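Local coordinates for protein putative phosphosugar isomerase (Clostridium difficile, PDB 3G68) that is of uncertain specificity but probably binds and isomerises a phosphosugar, as a double-SIS-domain protein related to the isomerase part of glucosamine-6-phosphate synthase, at residues Q57-I62 with G166-E171; L154-L159 with E175-I180; E188-L193 with I315-L320; K195-R200 with K297-D302. One frame throughout, in Å; residues are numbered along the deposited sequence. Where two conformers were deposited one is given.

Contact 1 (Q57-I62 with G166-E171); sequences QNLLDI and GIISSE. With EDO (1,2-ethanediol), chain J.
The carboxylate of Asp61 is the flat side-chain group of this contact, and Ile167 reaches it tip to tip. OD2 of Asp61 lies 3.5 Å from CD1 of Ile167. CG1 of Ile167 is just as close to it. The carboxylate carbon CG of Asp61 is 3.6 Å from the same CD1. No hydrogen bond crosses between the segments, so the acid meets only CH groups here. A second flat group, the peptide carbonyl of Leu59, is touched by the other branch of Ile167. CG2 of Ile167 stands anti to its backbone N and comes within 3.5 Å of Leu59 O. CD1 of Ile167 also packs on CA of Leu60 at 3.8 Å. The side chains of Leu60 and Ile167 cross at about a right angle.

The two segments are helix ends with the turns next to them, at the border of a parallel alpha/beta fold of the SIS type. Residues 57-62 end helix 43-59 and lead into strand 63-67, completing a beta-alpha-beta crossover from strand 36-40. Residues 166-171 join helix 145-165 to helix 170-184. Gly166 closes the first of these helices in a Schellman motif, with phi at 90°. Ser169 is the N-cap of the second, its OG accepting from Lys172 N.

Deeper in, Leu59 CD1 meets Ile168 CG2 at 4.0 Å. Both residues also lean on Leu159 of helix 145-165. At the far end, Glu171 N donates to O1 of an ethanediol at 2.9 Å. That molecule, probably from the crystallisation liquor, is also hydrogen-bonded to Ser24 OG of the second subunit.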
loop_
_atom_site.group_PDB
_atom_site.type_symbol
_atom_site.label_atom_id
_atom_site.label_comp_id
_atom_site.label_asym_id
_atom_site.label_seq_id
_atom_site.Cartn_x
_atom_site.Cartn_y
_atom_site.Cartn_z
ATOM N N GLN B 57 47.407 -21.542 14.408
ATOM C CA GLN B 57 47.756 -22.932 14.701
ATOM C C GLN B 57 46.518 -23.832 14.534
ATOM O O GLN B 57 46.621 -24.948 14.044
ATOM C CB GLN B 57 48.341 -23.048 16.111
ATOM C CG GLN B 57 48.921 -24.435 16.475
ATOM C CD GLN B 57 50.172 -24.852 15.679
ATOM O OE1 GLN B 57 50.815 -24.050 15.006
ATOM N NE2 GLN B 57 50.535 -26.112 15.803
ATOM N N ASN B 58 45.361 -23.338 14.969
ATOM C CA ASN B 58 44.101 -24.038 14.802
ATOM C C ASN B 58 43.685 -24.132 13.320
ATOM O O ASN B 58 43.286 -25.192 12.859
ATOM C CB ASN B 58 43.020 -23.341 15.606
ATOM C CG ASN B 58 41.698 -24.038 15.540
ATOM O OD1 ASN B 58 40.828 -23.659 14.741
ATOM N ND2 ASN B 58 41.531 -25.076 16.347
ATOM N N LEU B 59 43.844 -23.049 12.565
ATOM C CA LEU B 59 43.418 -23.001 11.153
ATOM C C LEU B 59 44.287 -23.814 10.195
ATOM O O LEU B 59 43.771 -24.596 9.400
ATOM C CB LEU B 59 43.378 -21.542 10.674
ATOM C CG LEU B 59 42.842 -21.194 9.283
ATOM C CD1 LEU B 59 41.423 -21.709 9.086
ATOM C CD2 LEU B 59 42.906 -19.703 9.063
ATOM N N LEU B 60 45.601 -23.632 10.279
ATOM C CA LEU B 60 46.537 -24.251 9.350
ATOM C C LEU B 60 47.043 -25.649 9.761
ATOM O O LEU B 60 46.800 -26.116 10.899
ATOM C CB LEU B 60 47.719 -23.303 9.129
ATOM C CG LEU B 60 47.377 -21.900 8.639
ATOM C CD1 LEU B 60 48.616 -21.074 8.583
ATOM C CD2 LEU B 60 46.688 -22.007 7.239
ATOM N N ASP B 61 47.747 -26.272 8.802
ATOM C CA ASP B 61 48.370 -27.603 8.918
ATOM C C ASP B 61 49.878 -27.592 9.028
ATOM O O ASP B 61 50.533 -28.603 8.752
ATOM C CB ASP B 61 48.062 -28.392 7.644
ATOM C CG ASP B 61 46.652 -28.704 7.506
ATOM O OD1 ASP B 61 45.966 -28.635 8.556
ATOM O OD2 ASP B 61 46.248 -29.048 6.371
ATOM N N ILE B 62 50.446 -26.458 9.385
ATOM C CA ILE B 62 51.868 -26.312 9.494
ATOM C C ILE B 62 52.065 -25.640 10.842
ATOM O O ILE B 62 51.167 -24.936 11.320
ATOM C CB ILE B 62 52.467 -25.459 8.317
ATOM C CG1 ILE B 62 51.784 -24.095 8.164
ATOM C CG2 ILE B 62 52.342 -26.204 6.975
ATOM C CD1 ILE B 62 52.572 -23.138 7.331
ATOM N N GLY B 166 43.235 -25.851 0.393
ATOM C CA GLY B 166 42.110 -26.763 0.553
ATOM C C GLY B 166 41.668 -27.138 1.953
ATOM O O GLY B 166 40.808 -28.002 2.105
ATOM N N ILE B 167 42.209 -26.483 2.979
ATOM C CA ILE B 167 41.820 -26.786 4.369
ATOM C C ILE B 167 40.373 -26.350 4.623
ATOM O O ILE B 167 39.638 -27.002 5.386
ATOM C CB ILE B 167 42.743 -26.087 5.406
ATOM C CG1 ILE B 167 44.204 -26.502 5.215
ATOM C CG2 ILE B 167 42.308 -26.428 6.839
ATOM C CD1 ILE B 167 45.173 -25.720 6.115
ATOM N N ILE B 168 39.989 -25.234 3.991
ATOM C CA ILE B 168 38.644 -24.697 4.092
ATOM C C ILE B 168 38.082 -24.469 2.702
ATOM O O ILE B 168 38.822 -24.188 1.762
ATOM C CB ILE B 168 38.585 -23.394 4.942
ATOM C CG1 ILE B 168 39.331 -22.223 4.280
ATOM C CG2 ILE B 168 39.168 -23.639 6.344
ATOM C CD1 ILE B 168 39.275 -20.921 5.099
ATOM N N SER B 169 36.766 -24.568 2.584
ATOM C CA SER B 169 36.067 -24.306 1.331
ATOM C C SER B 169 35.955 -22.805 1.102
ATOM O O SER B 169 36.238 -21.994 1.994
ATOM C CB SER B 169 34.643 -24.860 1.364
ATOM O OG SER B 169 33.847 -24.178 2.318
ATOM N N SER B 170 35.502 -22.443 -0.083
ATOM C CA SER B 170 35.274 -21.031 -0.383
ATOM C C SER B 170 34.166 -20.471 0.496
ATOM O O SER B 170 34.285 -19.324 0.928
ATOM C CB SER B 170 34.961 -20.789 -1.867
ATOM O OG SER B 170 36.128 -21.081 -2.616
ATOM N N GLU B 171 33.105 -21.247 0.754
ATOM C CA GLU B 171 32.026 -20.738 1.588
ATOM C C GLU B 171 32.470 -20.596 3.038
ATOM O O GLU B 171 32.036 -19.676 3.713
ATOM C CB GLU B 171 30.745 -21.563 1.443
ATOM C CG GLU B 171 30.076 -21.330 0.074
ATOM C CD GLU B 171 28.770 -22.086 -0.116
ATOM O OE1 GLU B 171 28.414 -22.918 0.749
ATOM O OE2 GLU B 171 28.101 -21.865 -1.148
HETATM C C1 EDO J . 31.606 -24.223 -1.393
HETATM O O1 EDO J . 32.649 -23.241 -1.344
HETATM C C2 EDO J . 31.605 -25.008 -0.112
HETATM O O2 EDO J . 30.285 -25.443 0.185
#

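Contact 2 (L154-L159 with E175-I180); sequences LMLLGL and EEINKI
Glu176, which packs its CB on Leu159, has a carboxylate oxygen held by two lysines. Lys179 NZ donates to Glu176 OE2 at 3.0 Å. It approaches on the syn side, 20° out of the carboxylate plane. Lys172 forms a salt bridge to the same oxygen, and OE1 is hydrogen-bonded to the hydroxyl of Tyr309. The chain of Glu176 bends at chi2 (-51°), which turns CD aside, and the acid group leads away from helix 145-165 while the CB stays in the apolar seam.

That seam runs between two nearly antiparallel helices. The short axes lie 11.6 Å apart at 166°, as in a helical hairpin. CD2 of Leu159 rests 3.9 Å from CB of Glu176. Its other methyl, CD1, meets CD1 of Ile180 tip to tip at 3.9 Å. CD1 of Ile177 is 4.0 Å from this same methyl of Leu159. CD1 of Ile177 also touches CD2 of Leu156 at 3.6 Å, and those two side chains cross at about a right angle.

Ile19 of helix 4-20 packs on Ile177 and Ile180, and Tyr55 of helix 43-59 on Leu159. Between residues 154-159 and 175-180 the closest contacts are all between methyl and methylene groups, and no hydrogen bond crosses. The pair is therefore joined by apolar burial, while the acid of Glu176 is satisfied by lysines of its own helix and by Tyr309.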
loop_
_atom_site.group_PDB
_atom_site.type_symbol
_atom_site.label_atom_id
_atom_site.label_comp_id
_atom_site.label_asym_id
_atom_site.label_seq_id
_atom_site.Cartn_x
_atom_site.Cartn_y
_atom_site.Cartn_z
ATOM N N LEU B 154 47.318 -10.777 9.761
ATOM C CA LEU B 154 47.790 -12.121 10.108
ATOM C C LEU B 154 46.681 -13.185 9.978
ATOM O O LEU B 154 46.935 -14.294 9.518
ATOM C CB LEU B 154 48.356 -12.154 11.515
ATOM C CG LEU B 154 49.727 -11.498 11.706
ATOM C CD1 LEU B 154 49.974 -11.204 13.181
ATOM C CD2 LEU B 154 50.814 -12.401 11.123
HETATM N N MSE B 155 45.468 -12.858 10.409
HETATM C CA MSE B 155 44.371 -13.775 10.276
HETATM C C MSE B 155 44.037 -13.999 8.794
HETATM O O MSE B 155 43.756 -15.118 8.410
HETATM C CB MSE B 155 43.131 -13.279 11.028
HETATM C CG MSE B 155 43.286 -13.352 12.529
HETATM SE SE MSE B 155 41.643 -12.753 13.358
HETATM C CE MSE B 155 41.921 -13.366 15.177
ATOM N N LEU B 156 44.010 -12.923 8.009
ATOM C CA LEU B 156 43.713 -12.999 6.577
ATOM C C LEU B 156 44.742 -13.884 5.869
ATOM O O LEU B 156 44.343 -14.765 5.092
ATOM C CB LEU B 156 43.630 -11.610 5.960
ATOM C CG LEU B 156 42.354 -10.887 6.423
ATOM C CD1 LEU B 156 42.375 -9.446 6.010
ATOM C CD2 LEU B 156 41.091 -11.601 5.901
ATOM N N LEU B 157 46.024 -13.697 6.183
ATOM C CA LEU B 157 47.103 -14.563 5.657
ATOM C C LEU B 157 46.736 -16.030 5.844
ATOM O O LEU B 157 46.830 -16.823 4.888
ATOM C CB LEU B 157 48.455 -14.290 6.320
ATOM C CG LEU B 157 49.641 -15.237 5.983
ATOM C CD1 LEU B 157 49.996 -15.152 4.477
ATOM C CD2 LEU B 157 50.849 -14.933 6.900
ATOM N N GLY B 158 46.339 -16.378 7.072
ATOM C CA GLY B 158 45.912 -17.733 7.421
ATOM C C GLY B 158 44.753 -18.202 6.565
ATOM O O GLY B 158 44.832 -19.234 5.910
ATOM N N LEU B 159 43.682 -17.423 6.558
ATOM C CA LEU B 159 42.479 -17.746 5.793
ATOM C C LEU B 159 42.728 -17.952 4.286
ATOM O O LEU B 159 42.150 -18.848 3.666
ATOM C CB LEU B 159 41.409 -16.661 6.040
ATOM C CG LEU B 159 40.722 -16.717 7.420
ATOM C CD1 LEU B 159 39.859 -15.447 7.700
ATOM C CD2 LEU B 159 39.855 -17.992 7.519
ATOM N N GLU B 175 32.293 -17.386 5.325
ATOM C CA GLU B 175 31.668 -17.402 6.641
ATOM C C GLU B 175 32.583 -16.782 7.720
ATOM O O GLU B 175 32.108 -16.047 8.585
ATOM C CB GLU B 175 31.353 -18.816 7.051
ATOM C CG GLU B 175 30.719 -18.931 8.417
ATOM C CD GLU B 175 30.284 -20.341 8.776
ATOM O OE1 GLU B 175 30.549 -21.286 8.005
ATOM O OE2 GLU B 175 29.684 -20.496 9.866
ATOM N N GLU B 176 33.869 -17.144 7.691
ATOM C CA GLU B 176 34.846 -16.585 8.641
ATOM C C GLU B 176 35.042 -15.082 8.427
ATOM O O GLU B 176 35.102 -14.328 9.407
ATOM C CB GLU B 176 36.163 -17.345 8.610
ATOM C CG GLU B 176 36.033 -18.796 9.068
ATOM C CD GLU B 176 35.325 -18.982 10.407
ATOM O OE1 GLU B 176 35.709 -18.334 11.397
ATOM O OE2 GLU B 176 34.400 -19.811 10.486
ATOM N N ILE B 177 35.104 -14.639 7.173
ATOM C CA ILE B 177 35.160 -13.184 6.927
ATOM C C ILE B 177 33.944 -12.491 7.548
ATOM O O ILE B 177 34.083 -11.451 8.174
ATOM C CB ILE B 177 35.218 -12.845 5.444
ATOM C CG1 ILE B 177 36.542 -13.341 4.835
ATOM C CG2 ILE B 177 35.031 -11.341 5.239
ATOM C CD1 ILE B 177 37.783 -12.835 5.494
ATOM N N ASN B 178 32.768 -13.082 7.386
ATOM C CA ASN B 178 31.540 -12.504 7.944
ATOM C C ASN B 178 31.512 -12.487 9.491
ATOM O O ASN B 178 31.008 -11.534 10.065
ATOM C CB ASN B 178 30.309 -13.104 7.281
ATOM C CG ASN B 178 30.033 -12.446 5.916
ATOM O OD1 ASN B 178 29.590 -11.291 5.854
ATOM N ND2 ASN B 178 30.344 -13.144 4.841
ATOM N N LYS B 179 32.091 -13.501 10.140
ATOM C CA LYS B 179 32.236 -13.489 11.621
ATOM C C LYS B 179 33.164 -12.354 12.089
ATOM O O LYS B 179 32.882 -11.647 13.060
ATOM C CB LYS B 179 32.773 -14.833 12.129
ATOM C CG LYS B 179 31.836 -15.956 11.942
ATOM C CD LYS B 179 32.490 -17.220 12.537
ATOM C CE LYS B 179 31.579 -18.391 12.457
ATOM N NZ LYS B 179 32.355 -19.592 12.733
ATOM N N ILE B 180 34.279 -12.175 11.390
ATOM C CA ILE B 180 35.225 -11.093 11.671
ATOM C C ILE B 180 34.499 -9.769 11.483
ATOM O O ILE B 180 34.612 -8.875 12.311
ATOM C CB ILE B 180 36.471 -11.169 10.749
ATOM C CG1 ILE B 180 37.312 -12.407 11.084
ATOM C CG2 ILE B 180 37.321 -9.936 10.851
ATOM C CD1 ILE B 180 38.409 -12.723 10.023
#

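Contact 3 (E188-L193 with I315-L320); sequences EAVYKL and IVPIQL. With EDO (1,2-ethanediol), chain E.
Tyr191 and Leu320 make the main side-chain pair. CD2 of Leu320 sits over the centre of the Tyr191 ring, 4.1 Å from the centroid and 10° off the normal, a CH-pi contact. CD1 of Leu320 lies by the hydroxyl end, 3.4 Å from OH and 3.7 Å from CZ of Tyr191. CG of Leu320 is anti to its backbone N (chi1 -172°), which carries this branch point toward the ring. The side chains cross at about a right angle.

One turn back, CG1 of Val316 packs on the backbone of Tyr191, 3.8 Å from its CA. CB of Val316 meets CG1 of Val190 at 3.9 Å. The same CG1 of Val190 reaches CD of Pro317 at 4.1 Å, in the first turn of helix 316-324.

Further out, helix 4-20 borders the pair. Its Gln5 touches both Tyr191 and Leu320, and its Met8 touches Val316. Tyr148 of helix 145-165 also packs on Val316. On the side of helix 187-200 that faces the second subunit, Lys192 NZ donates to both oxygens of an ethanediol that is also hydrogen-bonded to Asp6 and Thr3 of that subunit.

The short axes cross at -51° and approach to 9.3 Å. Val316 and Leu320, four residues apart, form one ridge. This is consistent with ridges-into-grooves packing between helices beside the second parallel sheet (strands 238-242 to 299-300) of a double-SIS protein.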
loop_
_atom_site.group_PDB
_atom_site.type_symbol
_atom_site.label_atom_id
_atom_site.label_comp_id
_atom_site.label_asym_id
_atom_site.label_seq_id
_atom_site.Cartn_x
_atom_site.Cartn_y
_atom_site.Cartn_z
ATOM N N GLU B 188 32.379 0.156 17.673
ATOM C CA GLU B 188 31.800 1.460 18.051
ATOM C C GLU B 188 30.933 1.361 19.283
ATOM O O GLU B 188 31.049 2.198 20.179
ATOM C CB GLU B 188 30.946 1.997 16.887
ATOM C CG GLU B 188 30.238 3.323 17.131
ATOM C CD GLU B 188 31.139 4.525 16.976
ATOM O OE1 GLU B 188 32.290 4.369 16.498
ATOM O OE2 GLU B 188 30.674 5.632 17.315
ATOM N N ALA B 189 30.036 0.367 19.319
ATOM C CA ALA B 189 29.156 0.174 20.488
ATOM C C ALA B 189 29.979 -0.060 21.778
ATOM O O ALA B 189 29.673 0.521 22.851
ATOM C CB ALA B 189 28.180 -0.982 20.250
ATOM N N VAL B 190 31.027 -0.884 21.664
ATOM C CA VAL B 190 31.927 -1.138 22.809
ATOM C C VAL B 190 32.656 0.155 23.253
ATOM O O VAL B 190 32.790 0.434 24.446
ATOM C CB VAL B 190 32.895 -2.326 22.506
ATOM C CG1 VAL B 190 34.016 -2.429 23.589
ATOM C CG2 VAL B 190 32.092 -3.629 22.369
ATOM N N TYR B 191 33.118 0.949 22.286
ATOM C CA TYR B 191 33.771 2.232 22.550
ATOM C C TYR B 191 32.845 3.170 23.358
ATOM O O TYR B 191 33.245 3.761 24.382
ATOM C CB TYR B 191 34.186 2.859 21.216
ATOM C CG TYR B 191 34.996 4.118 21.317
ATOM C CD1 TYR B 191 34.396 5.327 21.576
ATOM C CD2 TYR B 191 36.378 4.100 21.094
ATOM C CE1 TYR B 191 35.136 6.481 21.652
ATOM C CE2 TYR B 191 37.129 5.251 21.175
ATOM C CZ TYR B 191 36.497 6.430 21.471
ATOM O OH TYR B 191 37.178 7.605 21.581
ATOM N N LYS B 192 31.595 3.297 22.911
ATOM C CA LYS B 192 30.612 4.131 23.593
ATOM C C LYS B 192 30.383 3.687 25.038
ATOM O O LYS B 192 30.381 4.512 25.935
ATOM C CB LYS B 192 29.297 4.095 22.842
ATOM C CG LYS B 192 29.311 4.865 21.517
ATOM C CD LYS B 192 27.989 4.546 20.775
ATOM C CE LYS B 192 27.817 5.319 19.501
ATOM N NZ LYS B 192 26.550 4.913 18.806
ATOM N N LEU B 193 30.208 2.388 25.261
ATOM C CA LEU B 193 30.011 1.894 26.635
ATOM C C LEU B 193 31.289 2.090 27.471
ATOM O O LEU B 193 31.228 2.468 28.643
ATOM C CB LEU B 193 29.593 0.450 26.615
ATOM C CG LEU B 193 28.192 0.165 26.061
ATOM C CD1 LEU B 193 28.081 -1.311 25.738
ATOM C CD2 LEU B 193 27.153 0.623 27.098
ATOM N N ILE B 315 39.940 -5.262 24.380
ATOM C CA ILE B 315 40.777 -4.258 25.017
ATOM C C ILE B 315 40.465 -2.810 24.624
ATOM O O ILE B 315 41.144 -1.891 25.084
ATOM C CB ILE B 315 42.295 -4.569 24.920
ATOM C CG1 ILE B 315 42.832 -4.508 23.505
ATOM C CG2 ILE B 315 42.615 -5.930 25.524
ATOM C CD1 ILE B 315 44.377 -4.532 23.500
ATOM N N VAL B 316 39.429 -2.602 23.807
ATOM C CA VAL B 316 38.970 -1.226 23.470
ATOM C C VAL B 316 38.884 -0.332 24.724
ATOM O O VAL B 316 39.413 0.782 24.706
ATOM C CB VAL B 316 37.638 -1.240 22.662
ATOM C CG1 VAL B 316 37.007 0.152 22.539
ATOM C CG2 VAL B 316 37.896 -1.775 21.299
ATOM N N PRO B 317 38.206 -0.796 25.799
ATOM C CA PRO B 317 38.138 0.017 27.031
ATOM C C PRO B 317 39.466 0.428 27.625
ATOM O O PRO B 317 39.599 1.546 28.114
ATOM C CB PRO B 317 37.353 -0.869 28.006
ATOM C CG PRO B 317 37.209 -2.167 27.330
ATOM C CD PRO B 317 37.321 -1.972 25.905
ATOM N N ILE B 318 40.450 -0.469 27.568
ATOM C CA ILE B 318 41.747 -0.209 28.149
ATOM C C ILE B 318 42.485 0.798 27.264
ATOM O O ILE B 318 43.076 1.734 27.783
ATOM C CB ILE B 318 42.614 -1.496 28.337
ATOM C CG1 ILE B 318 41.893 -2.519 29.214
ATOM C CG2 ILE B 318 43.930 -1.116 28.999
ATOM C CD1 ILE B 318 41.586 -2.003 30.563
ATOM N N GLN B 319 42.452 0.616 25.946
ATOM C CA GLN B 319 43.033 1.618 25.043
ATOM C C GLN B 319 42.374 2.954 25.200
ATOM O O GLN B 319 43.048 3.982 25.081
ATOM C CB GLN B 319 42.921 1.167 23.587
ATOM C CG GLN B 319 43.787 -0.024 23.259
ATOM C CD GLN B 319 43.307 -0.742 22.033
ATOM O OE1 GLN B 319 42.097 -0.792 21.755
ATOM N NE2 GLN B 319 44.249 -1.313 21.273
ATOM N N LEU B 320 41.063 2.995 25.457
ATOM C CA LEU B 320 40.393 4.278 25.659
ATOM C C LEU B 320 40.876 4.954 26.927
ATOM O O LEU B 320 41.001 6.198 26.967
ATOM C CB LEU B 320 38.863 4.199 25.569
ATOM C CG LEU B 320 38.135 5.531 25.586
ATOM C CD1 LEU B 320 38.644 6.496 24.467
ATOM C CD2 LEU B 320 36.648 5.282 25.415
HETATM C C1 EDO E . 26.336 6.920 15.894
HETATM O O1 EDO E . 25.420 6.780 16.990
HETATM C C2 EDO E . 26.288 5.626 15.101
HETATM O O2 EDO E . 26.936 4.542 15.774
#

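Contact 4 (K195-R200 with K297-D302); sequences KQWIER and KNLKID. With EDO (1,2-ethanediol), chain I.
Trp197 lies across Leu299, and the two side chains meet at about a right angle. Its CB touches CD1 of Leu299 at 3.8 Å. Beyond CG, the five-membered ring carries CB of Leu299 over one face. That carbon is 3.6 Å from the ring centroid and 6° off the normal, a CH-pi contact. CD1 of Trp197 comes within 3.5 Å of Asn298 O. On the other limb, CE3 of Trp197 meets CD2 of Leu299 at 3.9 Å. Trp197 CZ3 packs on Pro317 CB at 3.7 Å. At the edge, NE1 donates to Lys297 O at 2.9 Å in a nearly straight bond of 165°. The oxygen lies in the indole plane, but the donor stands 61° out of the carbonyl plane. This bond and the leucine CB over the face together fix the rotation of the indole.

Arg200 NH2 adds a weak bond of 3.2 Å to Asn298 O. Its NE is hydrogen-bonded to Asp296 O, and one face of its guanidinium rests on CA of Trp197.

Strand 299-300 is an outermost strand of its sheet within the chain, beside strand 284-289. Trp197 packs on Phe286 and Ile288 of that neighbour and on Ile321 of helix 316-324.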
loop_
_atom_site.group_PDB
_atom_site.type_symbol
_atom_site.label_atom_id
_atom_site.label_comp_id
_atom_site.label_asym_id
_atom_site.label_seq_id
_atom_site.Cartn_x
_atom_site.Cartn_y
_atom_site.Cartn_z
ATOM N N LYS B 195 33.484 4.533 27.173
ATOM C CA LYS B 195 33.556 5.938 27.515
ATOM C C LYS B 195 32.695 6.284 28.744
ATOM O O LYS B 195 33.125 7.057 29.594
ATOM C CB LYS B 195 33.167 6.775 26.284
ATOM C CG LYS B 195 33.353 8.259 26.433
ATOM C CD LYS B 195 33.178 8.952 25.077
ATOM C CE LYS B 195 33.398 10.452 25.196
ATOM N NZ LYS B 195 32.981 11.213 23.959
ATOM N N GLN B 196 31.511 5.677 28.854
ATOM C CA GLN B 196 30.616 5.885 29.984
ATOM C C GLN B 196 31.211 5.273 31.268
ATOM O O GLN B 196 31.199 5.886 32.324
ATOM C CB GLN B 196 29.246 5.252 29.693
ATOM C CG GLN B 196 28.468 5.900 28.554
ATOM C CD GLN B 196 27.224 5.091 28.148
ATOM O OE1 GLN B 196 26.599 4.405 28.979
ATOM N NE2 GLN B 196 26.864 5.167 26.866
ATOM N N TRP B 197 31.738 4.071 31.151
ATOM C CA TRP B 197 32.404 3.387 32.281
ATOM C C TRP B 197 33.624 4.170 32.825
ATOM O O TRP B 197 33.789 4.273 34.051
ATOM C CB TRP B 197 32.737 1.952 31.869
ATOM C CG TRP B 197 33.721 1.169 32.692
ATOM C CD1 TRP B 197 33.484 0.473 33.864
ATOM C CD2 TRP B 197 35.064 0.894 32.330
ATOM N NE1 TRP B 197 34.630 -0.175 34.267
ATOM C CE2 TRP B 197 35.612 0.059 33.340
ATOM C CE3 TRP B 197 35.891 1.316 31.273
ATOM C CZ2 TRP B 197 36.930 -0.386 33.298
ATOM C CZ3 TRP B 197 37.199 0.880 31.239
ATOM C CH2 TRP B 197 37.711 0.043 32.257
ATOM N N ILE B 198 34.449 4.714 31.929
ATOM C CA ILE B 198 35.590 5.533 32.321
ATOM C C ILE B 198 35.144 6.770 33.114
ATOM O O ILE B 198 35.710 7.065 34.163
ATOM C CB ILE B 198 36.421 5.956 31.105
ATOM C CG1 ILE B 198 37.137 4.755 30.504
ATOM C CG2 ILE B 198 37.468 6.992 31.507
ATOM C CD1 ILE B 198 37.748 4.973 29.085
ATOM N N GLU B 199 34.110 7.451 32.605
ATOM C CA GLU B 199 33.562 8.642 33.221
ATOM C C GLU B 199 33.023 8.319 34.607
ATOM O O GLU B 199 33.266 9.054 35.562
ATOM C CB GLU B 199 32.473 9.220 32.300
ATOM C CG GLU B 199 31.836 10.502 32.772
ATOM C CD GLU B 199 32.787 11.662 32.906
ATOM O OE1 GLU B 199 33.745 11.801 32.115
ATOM O OE2 GLU B 199 32.527 12.485 33.808
ATOM N N ARG B 200 32.338 7.186 34.726
ATOM C CA ARG B 200 31.796 6.741 36.001
ATOM C C ARG B 200 32.903 6.407 37.047
ATOM O O ARG B 200 32.713 6.554 38.261
ATOM C CB ARG B 200 30.965 5.483 35.710
ATOM C CG ARG B 200 30.142 4.980 36.822
ATOM C CD ARG B 200 29.089 3.975 36.334
ATOM N NE ARG B 200 29.596 2.726 35.746
ATOM C CZ ARG B 200 29.462 2.311 34.480
ATOM N NH1 ARG B 200 28.804 3.002 33.562
ATOM N NH2 ARG B 200 29.980 1.139 34.130
ATOM N N LYS B 297 32.017 -0.223 39.010
ATOM C CA LYS B 297 33.354 -0.534 38.586
ATOM C C LYS B 297 33.423 -1.497 37.410
ATOM O O LYS B 297 34.475 -1.589 36.781
ATOM C CB LYS B 297 34.173 -1.107 39.766
ATOM C CG LYS B 297 34.450 -0.109 40.863
ATOM C CD LYS B 297 35.306 -0.680 42.007
ATOM C CE LYS B 297 34.474 -1.553 42.955
ATOM N NZ LYS B 297 35.296 -1.854 44.144
ATOM N N ASN B 298 32.360 -2.269 37.171
ATOM C CA ASN B 298 32.341 -3.261 36.097
ATOM C C ASN B 298 31.793 -2.722 34.771
ATOM O O ASN B 298 30.967 -1.803 34.761
ATOM C CB ASN B 298 31.570 -4.507 36.532
ATOM C CG ASN B 298 32.224 -5.202 37.716
ATOM O OD1 ASN B 298 33.401 -4.974 37.993
ATOM N ND2 ASN B 298 31.471 -6.068 38.405
ATOM N N LEU B 299 32.316 -3.265 33.667
ATOM C CA LEU B 299 31.918 -2.875 32.318
ATOM C C LEU B 299 31.338 -4.102 31.627
ATOM O O LEU B 299 32.073 -5.029 31.263
ATOM C CB LEU B 299 33.097 -2.351 31.505
ATOM C CG LEU B 299 32.854 -2.068 30.004
ATOM C CD1 LEU B 299 31.685 -1.067 29.792
ATOM C CD2 LEU B 299 34.129 -1.544 29.347
ATOM N N LYS B 300 30.017 -4.088 31.431
ATOM C CA LYS B 300 29.323 -5.157 30.741
ATOM C C LYS B 300 29.274 -4.827 29.252
ATOM O O LYS B 300 28.669 -3.825 28.850
ATOM C CB LYS B 300 27.926 -5.313 31.287
ATOM C CG LYS B 300 27.192 -6.538 30.796
ATOM C CD LYS B 300 25.848 -6.661 31.547
ATOM C CE LYS B 300 25.151 -7.984 31.271
ATOM N NZ LYS B 300 23.992 -8.224 32.220
ATOM N N ILE B 301 29.965 -5.617 28.441
ATOM C CA ILE B 301 29.954 -5.417 26.982
ATOM C C ILE B 301 29.644 -6.727 26.299
ATOM O O ILE B 301 30.199 -7.760 26.656
ATOM C CB ILE B 301 31.244 -4.751 26.427
ATOM C CG1 ILE B 301 32.503 -5.401 27.027
ATOM C CG2 ILE B 301 31.184 -3.202 26.670
ATOM C CD1 ILE B 301 33.799 -4.788 26.555
ATOM N N ASP B 302 28.751 -6.682 25.320
ATOM C CA ASP B 302 28.311 -7.886 24.644
ATOM C C ASP B 302 29.195 -8.173 23.427
ATOM O O ASP B 302 28.930 -7.702 22.305
ATOM C CB ASP B 302 26.836 -7.787 24.249
ATOM C CG ASP B 302 26.342 -9.041 23.571
ATOM O OD1 ASP B 302 26.945 -10.117 23.797
ATOM O OD2 ASP B 302 25.368 -8.938 22.803
HETATM C C1 EDO I . 28.180 -3.525 23.203
HETATM O O1 EDO I . 27.896 -4.438 24.276
HETATM C C2 EDO I . 28.461 -4.294 21.918
HETATM O O2 EDO I . 27.583 -5.423 21.773
#

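In the fold
Contacts 2 and 3 are buried helix-on-helix packing, apolar across both seams. Contact 1 lies at the surface and contact 4 is partly buried. Only contact 4 has hydrogen bonds across its segments, made where a helix meets backbone carbonyls at the edge of a sheet. Contact 1 joins two helix ends, where apolar side chains meet and CH groups also lie against an acid and a carbonyl. Contacts 1 and 2 share helix 170-184 and touch through Leu59 and Gly158. Contacts 3 and 4 share helix 187-200 and touch where Pro317 meets Leu299. The two pairs stand apart, with contacts 2 and 3 about 22 Å between centres, yet their shared helices are consecutive in the chain.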